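Local coordinates for putative exported protein (Bacteroides fragilis, PDB 3FZX) that is of unknown function but binds calcium ions and, with its YmcC-like, LolA/LolB-related fold, may bind lipid, at residues Val151-Val156 with Tyr164-Lys169. Numbering follows the deposited sequence.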
loop_
_atom_site.group_PDB
_atom_site.type_symbol
_atom_site.label_atom_id
_atom_site.label_comp_id
_atom_site.label_asym_id
_atom_site.label_seq_id
_atom_site.Cartn_x
_atom_site.Cartn_y
_atom_site.Cartn_z
ATOM N N VAL A 151 -12.342 14.174 -16.355
ATOM C CA VAL A 151 -13.210 15.304 -16.712
ATOM C C VAL A 151 -12.602 16.098 -17.881
ATOM O O VAL A 151 -13.199 16.219 -18.949
ATOM C CB VAL A 151 -13.440 16.233 -15.500
ATOM C CG1 VAL A 151 -14.281 17.451 -15.915
ATOM C CG2 VAL A 151 -14.106 15.448 -14.339
ATOM N N THR A 152 -11.405 16.612 -17.668
ATOM C CA THR A 152 -10.720 17.409 -18.655
ATOM C C THR A 152 -9.252 17.627 -18.252
ATOM O O THR A 152 -8.790 17.159 -17.174
ATOM C CB THR A 152 -11.412 18.793 -18.823
ATOM O OG1 THR A 152 -10.874 19.446 -19.972
ATOM C CG2 THR A 152 -11.208 19.711 -17.588
ATOM N N THR A 153 -8.517 18.317 -19.127
ATOM C CA THR A 153 -7.217 18.881 -18.744
ATOM C C THR A 153 -7.342 20.384 -18.910
ATOM O O THR A 153 -8.011 20.850 -19.829
ATOM C CB THR A 153 -6.037 18.322 -19.534
ATOM O OG1 THR A 153 -6.164 18.670 -20.919
ATOM C CG2 THR A 153 -5.964 16.786 -19.374
ATOM N N GLU A 154 -6.754 21.143 -17.989
ATOM C CA GLU A 154 -6.888 22.590 -18.017
ATOM C C GLU A 154 -5.861 23.204 -17.080
ATOM O O GLU A 154 -5.340 22.515 -16.200
ATOM C CB GLU A 154 -8.305 23.007 -17.591
ATOM C CG GLU A 154 -8.654 22.610 -16.144
ATOM C CD GLU A 154 -10.095 22.902 -15.728
ATOM O OE1 GLU A 154 -10.881 23.464 -16.511
ATOM O OE2 GLU A 154 -10.443 22.559 -14.583
ATOM N N THR A 155 -5.584 24.498 -17.281
ATOM C CA THR A 155 -4.712 25.262 -16.387
ATOM C C THR A 155 -5.468 25.638 -15.113
ATOM O O THR A 155 -6.659 25.966 -15.163
ATOM C CB THR A 155 -4.153 26.517 -17.077
ATOM O OG1 THR A 155 -3.251 26.085 -18.094
ATOM C CG2 THR A 155 -3.381 27.417 -16.116
ATOM N N VAL A 156 -4.780 25.508 -13.977
ATOM C CA VAL A 156 -5.313 25.855 -12.668
ATOM C C VAL A 156 -4.362 26.887 -12.075
ATOM O O VAL A 156 -3.157 26.678 -12.067
ATOM C CB VAL A 156 -5.376 24.635 -11.713
ATOM C CG1 VAL A 156 -5.930 25.064 -10.365
ATOM C CG2 VAL A 156 -6.246 23.486 -12.315
ATOM N N TYR A 164 -0.745 23.220 -15.677
ATOM C CA TYR A 164 -1.626 22.451 -16.553
ATOM C C TYR A 164 -1.867 21.131 -15.854
ATOM O O TYR A 164 -0.913 20.422 -15.514
ATOM C CB TYR A 164 -1.005 22.248 -17.951
ATOM C CG TYR A 164 -2.028 21.838 -18.989
ATOM C CD1 TYR A 164 -3.006 22.737 -19.399
ATOM C CD2 TYR A 164 -2.030 20.567 -19.548
ATOM C CE1 TYR A 164 -3.967 22.395 -20.339
ATOM C CE2 TYR A 164 -2.998 20.206 -20.520
ATOM C CZ TYR A 164 -3.956 21.143 -20.901
ATOM O OH TYR A 164 -4.925 20.855 -21.834
ATOM N N CYS A 165 -3.139 20.829 -15.604
ATOM C CA CYS A 165 -3.543 19.694 -14.795
ATOM C C CYS A 165 -4.534 18.772 -15.473
ATOM O O CYS A 165 -5.245 19.177 -16.405
ATOM C CB CYS A 165 -4.275 20.208 -13.554
ATOM S SG CYS A 165 -3.211 21.019 -12.431
ATOM N N THR A 166 -4.596 17.550 -14.950
ATOM C CA THR A 166 -5.683 16.627 -15.254
ATOM C C THR A 166 -6.728 16.750 -14.144
ATOM O O THR A 166 -6.376 16.711 -12.966
ATOM C CB THR A 166 -5.176 15.172 -15.329
ATOM O OG1 THR A 166 -4.385 15.045 -16.508
ATOM C CG2 THR A 166 -6.350 14.167 -15.372
ATOM N N LYS A 167 -7.990 16.918 -14.541
ATOM C CA LYS A 167 -9.123 17.025 -13.620
ATOM C C LYS A 167 -9.889 15.722 -13.589
ATOM O O LYS A 167 -10.278 15.197 -14.626
ATOM C CB LYS A 167 -10.083 18.126 -14.046
ATOM C CG LYS A 167 -11.263 18.338 -13.073
ATOM C CD LYS A 167 -12.170 19.449 -13.542
ATOM C CE LYS A 167 -13.421 19.566 -12.692
ATOM N NZ LYS A 167 -14.175 20.846 -13.040
ATOM N N VAL A 168 -10.105 15.227 -12.381
ATOM C CA VAL A 168 -10.763 13.977 -12.115
ATOM C C VAL A 168 -11.957 14.225 -11.181
ATOM O O VAL A 168 -11.920 15.132 -10.354
ATOM C CB VAL A 168 -9.742 13.010 -11.463
ATOM C CG1 VAL A 168 -10.419 11.769 -10.937
ATOM C CG2 VAL A 168 -8.701 12.617 -12.486
ATOM N N LYS A 169 -13.036 13.475 -11.378
ATOM C CA LYS A 169 -14.189 13.489 -10.478
ATOM C C LYS A 169 -14.236 12.108 -9.815
ATOM O O LYS A 169 -13.904 11.112 -10.449
ATOM C CB LYS A 169 -15.482 13.758 -11.247
ATOM C CG LYS A 169 -16.743 13.797 -10.373
ATOM C CD LYS A 169 -18.027 14.169 -11.144
ATOM C CE LYS A 169 -19.292 14.031 -10.235
ATOM N NZ LYS A 169 -20.620 14.338 -10.902
HETATM O O HOH W 1 -13.067 23.138 -13.779
#
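K167 runs fully extended past V151, its CD 3.8 Å from V151 CG1 and its CG against V151 CB. It projects on the sheet face that also carries T152 and E154, with CG anti to the backbone N (chi1 -177°) and the chain extended beyond it; T152 CG2 touches K167 CB there. V151 lays its other methyl, CG2, 3.8 Å from K169 CB. Opposite the single residue K167 the first strand spends two residues, V151 and T152, which makes a classic beta bulge in the antiparallel hairpin of strands 136-158 and 161-175, part of the closed beta barrel of this LolA/LolB-clan protein. Two bonds fasten the bulge: V151 N gives to K167 O at 2.9 Å, and K167 N gives an almost straight one (170°) to T152 O. Further out, E154 OE2 and K167 NZ lie 4.4 Å apart, too far for a salt bridge, and one water spans them; W188 NE1 also bonds to OE2, while K167 has a cation-pi contact with Y186. On the face carrying T153 and T155, the Y164 ring covers E154 N with one face, and T155 OG1 lies in the ring plane at its edge, 3.6 Å from Y164 CD1. Its hydroxyl OH reaches T153 OG1 in a 2.7 Å hydrogen bond.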